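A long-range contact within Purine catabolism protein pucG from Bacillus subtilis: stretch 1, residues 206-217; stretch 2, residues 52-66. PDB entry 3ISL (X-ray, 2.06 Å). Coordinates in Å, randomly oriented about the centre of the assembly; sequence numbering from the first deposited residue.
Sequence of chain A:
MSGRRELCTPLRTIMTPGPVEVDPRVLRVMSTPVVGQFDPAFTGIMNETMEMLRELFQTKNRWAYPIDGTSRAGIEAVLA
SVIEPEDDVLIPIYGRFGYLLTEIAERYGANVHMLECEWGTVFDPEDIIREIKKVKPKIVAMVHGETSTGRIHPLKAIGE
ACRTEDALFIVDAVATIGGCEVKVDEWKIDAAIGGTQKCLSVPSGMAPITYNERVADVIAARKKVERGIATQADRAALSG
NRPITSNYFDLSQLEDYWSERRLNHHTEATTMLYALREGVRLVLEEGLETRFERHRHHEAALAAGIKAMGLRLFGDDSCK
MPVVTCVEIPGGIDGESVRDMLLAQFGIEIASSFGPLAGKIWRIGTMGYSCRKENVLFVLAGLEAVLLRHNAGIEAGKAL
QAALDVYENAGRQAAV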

ATOM      1  N   MET A 206       4.036  -1.051  -3.704  1.00 36.43           N
ATOM      2  CA  MET A 206       4.416  -2.292  -3.010  1.00 36.82           C
ATOM      3  C   MET A 206       5.897  -2.319  -2.879  1.00 37.14           C
ATOM      4  O   MET A 206       6.583  -1.602  -3.640  1.00 37.32           O
ATOM      5  CB  MET A 206       3.877  -3.554  -3.700  1.00 38.92           C
ATOM      6  CG  MET A 206       2.704  -4.298  -2.963  1.00 33.58           C
ATOM      7  SD  MET A 206       2.543  -5.698  -4.052  1.00 43.37           S
ATOM      8  CE  MET A 206       1.514  -6.909  -3.226  1.00 30.70           C
ATOM      9  N   ALA A 207       6.381  -3.086  -1.881  1.00 35.65           N
ATOM     10  CA  ALA A 207       7.777  -3.115  -1.550  1.00 34.10           C
ATOM     11  C   ALA A 207       8.243  -4.585  -1.374  1.00 32.70           C
ATOM     12  O   ALA A 207       8.007  -5.192  -0.351  1.00 35.22           O
ATOM     13  CB  ALA A 207       8.022  -2.312  -0.280  1.00 34.56           C
ATOM     14  N   PRO A 208       8.866  -5.159  -2.392  1.00 30.12           N
ATOM     15  CA  PRO A 208       9.456  -6.521  -2.309  1.00 28.82           C
ATOM     16  C   PRO A 208      10.637  -6.530  -1.337  1.00 26.22           C
ATOM     17  O   PRO A 208      11.519  -5.658  -1.419  1.00 25.71           O
ATOM     18  CB  PRO A 208      10.007  -6.791  -3.727  1.00 27.78           C
ATOM     19  CG  PRO A 208       9.466  -5.733  -4.596  1.00 29.52           C
ATOM     20  CD  PRO A 208       9.043  -4.546  -3.711  1.00 30.06           C
ATOM     21  N   ILE A 209      10.651  -7.515  -0.462  1.00 25.80           N
ATOM     22  CA  ILE A 209      11.722  -7.630   0.531  1.00 25.94           C
ATOM     23  C   ILE A 209      12.273  -9.003   0.478  1.00 24.70           C
ATOM     24  O   ILE A 209      11.579  -9.922   0.071  1.00 25.66           O
ATOM     25  CB  ILE A 209      11.275  -7.305   1.991  1.00 25.17           C
ATOM     26  CG1 ILE A 209      10.246  -8.303   2.491  1.00 26.08           C
ATOM     27  CG2 ILE A 209      10.708  -5.899   2.096  1.00 27.33           C
ATOM     28  CD1 ILE A 209       9.830  -8.078   4.011  1.00 28.15           C
ATOM     29  N   THR A 210      13.517  -9.147   0.904  1.00 24.65           N
ATOM     30  CA  THR A 210      14.068 -10.434   1.136  1.00 23.67           C
ATOM     31  C   THR A 210      14.992 -10.378   2.349  1.00 25.10           C
ATOM     32  O   THR A 210      15.661  -9.350   2.622  1.00 24.80           O
ATOM     33  CB  THR A 210      14.834 -10.990  -0.140  1.00 25.22           C
ATOM     34  OG1 THR A 210      15.139 -12.373   0.026  1.00 21.73           O
ATOM     35  CG2 THR A 210      16.082 -10.225  -0.450  1.00 20.03           C
ATOM     36  N   TYR A 211      15.093 -11.513   3.029  1.00 25.17           N
ATOM     37  CA  TYR A 211      16.029 -11.642   4.126  1.00 26.31           C
ATOM     38  C   TYR A 211      16.325 -13.109   4.457  1.00 26.79           C
ATOM     39  O   TYR A 211      15.587 -13.988   4.039  1.00 26.84           O
ATOM     40  CB  TYR A 211      15.521 -10.884   5.341  1.00 24.24           C
ATOM     41  CG  TYR A 211      14.176 -11.340   5.840  1.00 27.49           C
ATOM     42  CD1 TYR A 211      14.044 -12.433   6.725  1.00 28.94           C
ATOM     43  CD2 TYR A 211      13.024 -10.664   5.460  1.00 24.59           C
ATOM     44  CE1 TYR A 211      12.764 -12.810   7.227  1.00 25.52           C
ATOM     45  CE2 TYR A 211      11.781 -11.037   5.937  1.00 27.24           C
ATOM     46  CZ  TYR A 211      11.655 -12.109   6.786  1.00 27.47           C
ATOM     47  OH  TYR A 211      10.407 -12.414   7.207  1.00 25.41           O
ATOM     48  N   ASN A 212      17.440 -13.329   5.167  1.00 28.07           N
ATOM     49  CA  ASN A 212      17.999 -14.665   5.499  1.00 28.41           C
ATOM     50  C   ASN A 212      17.617 -15.116   6.890  1.00 29.14           C
ATOM     51  O   ASN A 212      16.807 -14.468   7.559  1.00 29.60           O
ATOM     52  CB  ASN A 212      19.555 -14.712   5.298  1.00 27.48           C
ATOM     53  CG  ASN A 212      20.340 -13.703   6.192  1.00 26.52           C
ATOM     54  OD1 ASN A 212      19.808 -13.114   7.124  1.00 26.78           O
ATOM     55  ND2 ASN A 212      21.612 -13.527   5.891  1.00 25.18           N
ATOM     56  N   GLU A 213      18.188 -16.249   7.317  1.00 31.76           N
ATOM     57  CA  GLU A 213      17.910 -16.920   8.599  1.00 31.13           C
ATOM     58  C   GLU A 213      18.490 -16.103   9.772  1.00 30.87           C
ATOM     59  O   GLU A 213      17.875 -16.037  10.840  1.00 30.75           O
ATOM     60  CB  GLU A 213      18.437 -18.372   8.547  1.00 32.42           C
ATOM     61  CG  GLU A 213      18.909 -18.961   9.899  1.00 39.37           C
ATOM     62  CD  GLU A 213      19.265 -20.520   9.909  1.00 48.17           C
ATOM     63  OE1 GLU A 213      18.729 -21.238  10.796  1.00 47.03           O
ATOM     64  OE2 GLU A 213      20.075 -21.008   9.060  1.00 49.07           O
ATOM     65  N   ARG A 214      19.627 -15.421   9.551  1.00 30.59           N
ATOM     66  CA  ARG A 214      20.123 -14.431  10.551  1.00 30.22           C
ATOM     67  C   ARG A 214      19.048 -13.403  10.897  1.00 28.07           C
ATOM     68  O   ARG A 214      18.755 -13.185  12.073  1.00 26.34           O
ATOM     69  CB  ARG A 214      21.408 -13.715  10.098  1.00 29.22           C
ATOM     70  CG  ARG A 214      22.596 -14.654   9.861  1.00 31.06           C
ATOM     71  CD  ARG A 214      23.916 -14.073  10.431  1.00 34.97           C
ATOM     72  NE  ARG A 214      24.270 -12.938   9.642  1.00 34.33           N
ATOM     73  CZ  ARG A 214      24.758 -11.795  10.074  1.00 30.70           C
ATOM     74  NH1 ARG A 214      25.077 -11.605  11.324  1.00 27.15           N
ATOM     75  NH2 ARG A 214      24.971 -10.844   9.177  1.00 32.35           N
ATOM     76  N   VAL A 215      18.460 -12.787   9.865  1.00 26.70           N
ATOM     77  CA  VAL A 215      17.320 -11.843  10.051  1.00 24.93           C
ATOM     78  C   VAL A 215      16.072 -12.515  10.654  1.00 23.90           C
ATOM     79  O   VAL A 215      15.478 -11.982  11.599  1.00 22.20           O
ATOM     80  CB  VAL A 215      16.965 -11.035   8.799  1.00 25.64           C
ATOM     81  CG1 VAL A 215      15.823 -10.028   9.104  1.00 23.27           C
ATOM     82  CG2 VAL A 215      18.170 -10.251   8.353  1.00 24.71           C
ATOM     83  N   ALA A 216      15.743 -13.704  10.166  1.00 23.75           N
ATOM     84  CA  ALA A 216      14.509 -14.379  10.591  1.00 25.85           C
ATOM     85  C   ALA A 216      14.595 -14.787  12.079  1.00 25.85           C
ATOM     86  O   ALA A 216      13.648 -14.584  12.825  1.00 26.55           O
ATOM     87  CB  ALA A 216      14.146 -15.616   9.667  1.00 25.47           C
ATOM     88  N   ASP A 217      15.743 -15.300  12.525  1.00 27.52           N
ATOM     89  CA  ASP A 217      15.886 -15.630  13.970  1.00 27.47           C
ATOM     90  C   ASP A 217      15.719 -14.422  14.927  1.00 27.93           C
ATOM     91  O   ASP A 217      15.169 -14.582  16.019  1.00 27.60           O
ATOM     92  CB  ASP A 217      17.209 -16.357  14.235  1.00 27.99           C
ATOM     93  CG  ASP A 217      17.277 -17.689  13.509  1.00 28.42           C
ATOM     94  OD1 ASP A 217      18.356 -18.242  13.413  1.00 31.46           O
ATOM     95  OD2 ASP A 217      16.240 -18.142  12.971  1.00 33.10           O
TER
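Stretch 2, residues 52-66: MLRELFQTKNRWAYP

Stretch 2 enters as the last turn of a helix, passes through a loop and continues as a strand that lies antiparallel beside the strand of stretch 1, their N-to-C directions 175° apart. Gln 58, with positive phi, closes the helix in a Schellman motif. The strand pairs Tyr 65 with Ile 209 through two backbone hydrogen bonds, Ile 209 N to Tyr 65 O and Tyr 65 N to Ile 209 O, both 3.0 Å. On either side of this pair the backbones draw close, with Pro 208 CA 3.8 Å from Pro 66 CA and Thr 210 CA 4.1 Å from Ala 64 CA. Farther along, Tyr 211 N donates to Trp 63 O at 3.0 Å.

One face of this sheet carries Pro 208, Thr 210, Ala 64 and Pro 66, and the helix end of stretch 2 packs over part of it. The Phe 57 side chain, with chi1 in the m well, points toward stretch 1 and fills the space beside Pro 208 and Thr 210. Its ring takes the methyl of Thr 210 over one face, CG2 lying 3.8 Å from the ring centroid, while Pro 208 O meets the ring edge 3.6 Å from Phe 57 CZ. Leu 53 extends the apolar patch, its CD2 4.0 Å from Pro 208 CB. The small side chain of Ala 64 takes up little of this face, and Thr 210 OG1 comes within 3.5 Å of Ala 64 CB. That hydroxyl donates to Trp 63 O at 2.7 Å and accepts from Asn 61 ND2 at 3.2 Å, so the loop before the strand is tied to the same residue that Phe 57 covers.

The other face, with Ile 209, Tyr 211, Trp 63 and Tyr 65, is built from larger side chains. Ile 209 lies over one face of the Tyr 65 ring, with Ile 209 CD1 3.8 Å from Tyr 65 CE2. Ring edges meet where Tyr 65 OH donates to Tyr 211 OH at 2.8 Å. The Tyr 211 ring and the five-membered ring of Trp 63 are nearly parallel, at 5°, but slide apart and barely overlap; instead, Trp 63 CB sits over the tyrosine face, 3.6 Å from its centroid.

Beyond the strand, Asn 212 caps the following helix, its OD1 accepting from Val 215 N at 3.1 Å. The first turn brings the Ala 216 methyl squarely over the indole, with CB 3.6 Å from the centroid of the Trp 63 six-membered ring.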

ATOM      1  N   MET A  52      10.083 -15.927  -7.882  1.00 22.37           N
ATOM      2  CA  MET A  52      10.636 -14.990  -8.854  1.00 21.94           C
ATOM      3  C   MET A  52      11.432 -13.911  -8.126  1.00 19.91           C
ATOM      4  O   MET A  52      12.459 -13.419  -8.632  1.00 17.48           O
ATOM      5  CB  MET A  52       9.503 -14.360  -9.719  1.00 21.66           C
ATOM      6  CG  MET A  52       9.055 -15.315 -10.854  1.00 24.80           C
ATOM      7  SD  MET A  52       7.938 -14.514 -12.080  1.00 27.77           S
ATOM      8  CE  MET A  52       6.607 -13.892 -11.081  1.00 19.99           C
ATOM      9  N   LEU A  53      10.945 -13.523  -6.941  1.00 19.33           N
ATOM     10  CA  LEU A  53      11.680 -12.530  -6.124  1.00 20.20           C
ATOM     11  C   LEU A  53      13.023 -13.114  -5.653  1.00 21.24           C
ATOM     12  O   LEU A  53      14.011 -12.406  -5.612  1.00 20.10           O
ATOM     13  CB  LEU A  53      10.888 -12.016  -4.909  1.00 20.55           C
ATOM     14  CG  LEU A  53       9.638 -11.211  -5.313  1.00 22.91           C
ATOM     15  CD1 LEU A  53       8.923 -10.763  -4.029  1.00 19.92           C
ATOM     16  CD2 LEU A  53      10.004  -9.997  -6.178  1.00 19.98           C
ATOM     17  N   ARG A  54      13.073 -14.418  -5.377  1.00 20.55           N
ATOM     18  CA  ARG A  54      14.390 -15.055  -5.073  1.00 21.52           C
ATOM     19  C   ARG A  54      15.379 -14.816  -6.206  1.00 22.21           C
ATOM     20  O   ARG A  54      16.515 -14.400  -5.952  1.00 22.45           O
ATOM     21  CB  ARG A  54      14.224 -16.547  -4.766  1.00 22.14           C
ATOM     22  CG  ARG A  54      13.294 -16.827  -3.553  1.00 22.51           C
ATOM     23  CD  ARG A  54      13.249 -18.332  -3.140  1.00 24.69           C
ATOM     24  NE  ARG A  54      12.404 -18.381  -1.972  1.00 23.26           N
ATOM     25  CZ  ARG A  54      11.136 -18.772  -1.980  1.00 27.31           C
ATOM     26  NH1 ARG A  54      10.579 -19.223  -3.085  1.00 26.99           N
ATOM     27  NH2 ARG A  54      10.411 -18.710  -0.883  1.00 26.17           N
ATOM     28  N   GLU A  55      14.934 -14.981  -7.461  1.00 21.73           N
ATOM     29  CA  GLU A  55      15.801 -14.793  -8.624  1.00 22.25           C
ATOM     30  C   GLU A  55      16.185 -13.345  -8.840  1.00 21.51           C
ATOM     31  O   GLU A  55      17.347 -13.076  -9.140  1.00 20.99           O
ATOM     32  CB  GLU A  55      15.168 -15.296  -9.952  1.00 21.97           C
ATOM     33  CG  GLU A  55      15.067 -16.751 -10.060  1.00 27.66           C
ATOM     34  CD  GLU A  55      14.560 -17.153 -11.439  1.00 34.43           C
ATOM     35  OE1 GLU A  55      13.544 -17.855 -11.432  1.00 36.80           O
ATOM     36  OE2 GLU A  55      15.140 -16.746 -12.510  1.00 33.41           O
ATOM     37  N   LEU A  56      15.215 -12.444  -8.658  1.00 19.22           N
ATOM     38  CA  LEU A  56      15.384 -11.045  -8.895  1.00 19.82           C
ATOM     39  C   LEU A  56      16.458 -10.573  -7.957  1.00 19.03           C
ATOM     40  O   LEU A  56      17.284  -9.831  -8.376  1.00 18.49           O
ATOM     41  CB  LEU A  56      14.112 -10.283  -8.519  1.00 20.41           C
ATOM     42  CG  LEU A  56      13.811  -8.879  -9.039  1.00 23.58           C
ATOM     43  CD1 LEU A  56      13.109  -7.956  -8.032  1.00 22.66           C
ATOM     44  CD2 LEU A  56      14.824  -8.197  -9.825  1.00 22.07           C
ATOM     45  N   PHE A  57      16.406 -10.989  -6.682  1.00 19.32           N
ATOM     46  CA  PHE A  57      17.389 -10.539  -5.681  1.00 19.12           C
ATOM     47  C   PHE A  57      18.702 -11.311  -5.673  1.00 18.57           C
ATOM     48  O   PHE A  57      19.618 -10.963  -4.908  1.00 18.04           O
ATOM     49  CB  PHE A  57      16.811 -10.561  -4.256  1.00 19.06           C
ATOM     50  CG  PHE A  57      15.904  -9.391  -3.925  1.00 22.02           C
ATOM     51  CD1 PHE A  57      16.433  -8.100  -3.684  1.00 16.84           C
ATOM     52  CD2 PHE A  57      14.526  -9.607  -3.747  1.00 21.37           C
ATOM     53  CE1 PHE A  57      15.591  -7.032  -3.335  1.00 21.34           C
ATOM     54  CE2 PHE A  57      13.667  -8.550  -3.398  1.00 21.38           C
ATOM     55  CZ  PHE A  57      14.186  -7.280  -3.163  1.00 20.60           C
ATOM     56  N   GLN A  58      18.783 -12.335  -6.524  1.00 19.22           N
ATOM     57  CA  GLN A  58      19.910 -13.270  -6.614  1.00 18.68           C
ATOM     58  C   GLN A  58      20.169 -13.864  -5.278  1.00 20.69           C
ATOM     59  O   GLN A  58      21.301 -13.717  -4.713  1.00 19.55           O
ATOM     60  CB  GLN A  58      21.172 -12.631  -7.272  1.00 19.42           C
ATOM     61  CG  GLN A  58      20.824 -12.019  -8.663  1.00 17.85           C
ATOM     62  CD  GLN A  58      22.049 -11.483  -9.451  1.00 25.21           C
ATOM     63  OE1 GLN A  58      22.021 -10.383 -10.020  1.00 28.05           O
ATOM     64  NE2 GLN A  58      23.116 -12.264  -9.490  1.00 22.94           N
ATOM     65  N   THR A  59      19.115 -14.562  -4.751  1.00 21.29           N
ATOM     66  CA  THR A  59      19.223 -15.177  -3.436  1.00 21.05           C
ATOM     67  C   THR A  59      18.504 -16.519  -3.318  1.00 22.40           C
ATOM     68  O   THR A  59      17.533 -16.802  -4.032  1.00 21.60           O
ATOM     69  CB  THR A  59      18.680 -14.242  -2.338  1.00 21.08           C
ATOM     70  OG1 THR A  59      18.948 -14.817  -1.076  1.00 18.70           O
ATOM     71  CG2 THR A  59      17.115 -14.033  -2.449  1.00 21.06           C
ATOM     72  N   LYS A  60      18.988 -17.341  -2.391  1.00 23.27           N
ATOM     73  CA  LYS A  60      18.314 -18.575  -2.046  1.00 25.25           C
ATOM     74  C   LYS A  60      17.376 -18.423  -0.857  1.00 24.48           C
ATOM     75  O   LYS A  60      16.777 -19.432  -0.407  1.00 25.55           O
ATOM     76  CB  LYS A  60      19.349 -19.675  -1.750  1.00 26.77           C
ATOM     77  CG  LYS A  60      20.219 -19.980  -2.965  1.00 30.28           C
ATOM     78  CD  LYS A  60      19.381 -20.380  -4.206  1.00 35.66           C
ATOM     79  CE  LYS A  60      20.325 -20.607  -5.422  1.00 38.04           C
ATOM     80  NZ  LYS A  60      19.752 -20.041  -6.679  1.00 37.40           N
ATOM     81  N   ASN A  61      17.298 -17.220  -0.302  1.00 23.42           N
ATOM     82  CA  ASN A  61      16.549 -16.999   0.959  1.00 25.33           C
ATOM     83  C   ASN A  61      15.128 -17.572   0.854  1.00 26.29           C
ATOM     84  O   ASN A  61      14.422 -17.298  -0.149  1.00 25.90           O
ATOM     85  CB  ASN A  61      16.360 -15.488   1.226  1.00 24.14           C
ATOM     86  CG  ASN A  61      17.606 -14.805   1.734  1.00 23.77           C
ATOM     87  OD1 ASN A  61      18.501 -15.449   2.266  1.00 20.31           O
ATOM     88  ND2 ASN A  61      17.662 -13.461   1.580  1.00 19.82           N
ATOM     89  N   ARG A  62      14.691 -18.287   1.881  1.00 27.44           N
ATOM     90  CA  ARG A  62      13.290 -18.680   2.032  1.00 29.80           C
ATOM     91  C   ARG A  62      12.404 -17.455   2.045  1.00 30.33           C
ATOM     92  O   ARG A  62      11.287 -17.484   1.505  1.00 30.90           O
ATOM     93  CB  ARG A  62      13.072 -19.514   3.319  1.00 31.51           C
ATOM     94  CG  ARG A  62      11.729 -20.346   3.314  1.00 37.81           C
ATOM     95  CD  ARG A  62      11.633 -21.475   4.423  1.00 44.87           C
ATOM     96  NE  ARG A  62      12.669 -22.530   4.278  1.00 50.02           N
ATOM     97  CZ  ARG A  62      13.786 -22.610   5.015  1.00 51.73           C
ATOM     98  NH1 ARG A  62      14.041 -21.707   5.978  1.00 51.70           N
ATOM     99  NH2 ARG A  62      14.659 -23.592   4.790  1.00 51.48           N
ATOM    100  N   TRP A  63      12.880 -16.366   2.655  1.00 29.57           N
ATOM    101  CA  TRP A  63      12.024 -15.178   2.841  1.00 28.87           C
ATOM    102  C   TRP A  63      12.243 -14.137   1.684  1.00 28.63           C
ATOM    103  O   TRP A  63      13.298 -13.454   1.628  1.00 27.44           O
ATOM    104  CB  TRP A  63      12.201 -14.602   4.262  1.00 28.59           C
ATOM    105  CG  TRP A  63      11.946 -15.664   5.382  1.00 31.60           C
ATOM    106  CD1 TRP A  63      10.740 -15.967   5.947  1.00 33.14           C
ATOM    107  CD2 TRP A  63      12.895 -16.605   5.962  1.00 33.74           C
ATOM    108  NE1 TRP A  63      10.870 -17.017   6.849  1.00 29.19           N
ATOM    109  CE2 TRP A  63      12.174 -17.432   6.867  1.00 34.97           C
ATOM    110  CE3 TRP A  63      14.284 -16.845   5.784  1.00 39.64           C
ATOM    111  CZ2 TRP A  63      12.812 -18.471   7.657  1.00 38.10           C
ATOM    112  CZ3 TRP A  63      14.924 -17.900   6.556  1.00 35.06           C
ATOM    113  CH2 TRP A  63      14.177 -18.686   7.469  1.00 40.11           C
ATOM    114  N   ALA A  64      11.273 -14.079   0.753  1.00 25.91           N
ATOM    115  CA  ALA A  64      11.233 -13.073  -0.304  1.00 24.54           C
ATOM    116  C   ALA A  64       9.781 -12.901  -0.742  1.00 24.45           C
ATOM    117  O   ALA A  64       9.211 -13.810  -1.287  1.00 24.55           O
ATOM    118  CB  ALA A  64      12.118 -13.476  -1.475  1.00 22.77           C
ATOM    119  N   TYR A  65       9.207 -11.740  -0.478  1.00 24.92           N
ATOM    120  CA  TYR A  65       7.756 -11.527  -0.581  1.00 26.64           C
ATOM    121  C   TYR A  65       7.524 -10.070  -0.466  1.00 26.71           C
ATOM    122  O   TYR A  65       8.353  -9.374   0.098  1.00 27.61           O
ATOM    123  CB  TYR A  65       6.973 -12.338   0.486  1.00 27.03           C
ATOM    124  CG  TYR A  65       7.312 -12.036   1.961  1.00 28.42           C
ATOM    125  CD1 TYR A  65       8.226 -12.829   2.673  1.00 29.05           C
ATOM    126  CD2 TYR A  65       6.716 -10.977   2.625  1.00 29.65           C
ATOM    127  CE1 TYR A  65       8.525 -12.568   4.048  1.00 28.55           C
ATOM    128  CE2 TYR A  65       7.013 -10.695   3.974  1.00 26.76           C
ATOM    129  CZ  TYR A  65       7.917 -11.487   4.656  1.00 29.19           C
ATOM    130  OH  TYR A  65       8.166 -11.181   5.966  1.00 29.78           O
ATOM    131  N   PRO A  66       6.430  -9.557  -1.047  1.00 27.52           N
ATOM    132  CA  PRO A  66       6.232  -8.111  -0.955  1.00 28.68           C
ATOM    133  C   PRO A  66       5.473  -7.681   0.327  1.00 29.94           C
ATOM    134  O   PRO A  66       4.731  -8.437   0.881  1.00 28.51           O
ATOM    135  CB  PRO A  66       5.341  -7.793  -2.170  1.00 27.99           C
ATOM    136  CG  PRO A  66       4.643  -9.024  -2.444  1.00 27.48           C
ATOM    137  CD  PRO A  66       5.467 -10.196  -1.953  1.00 28.96           C
TER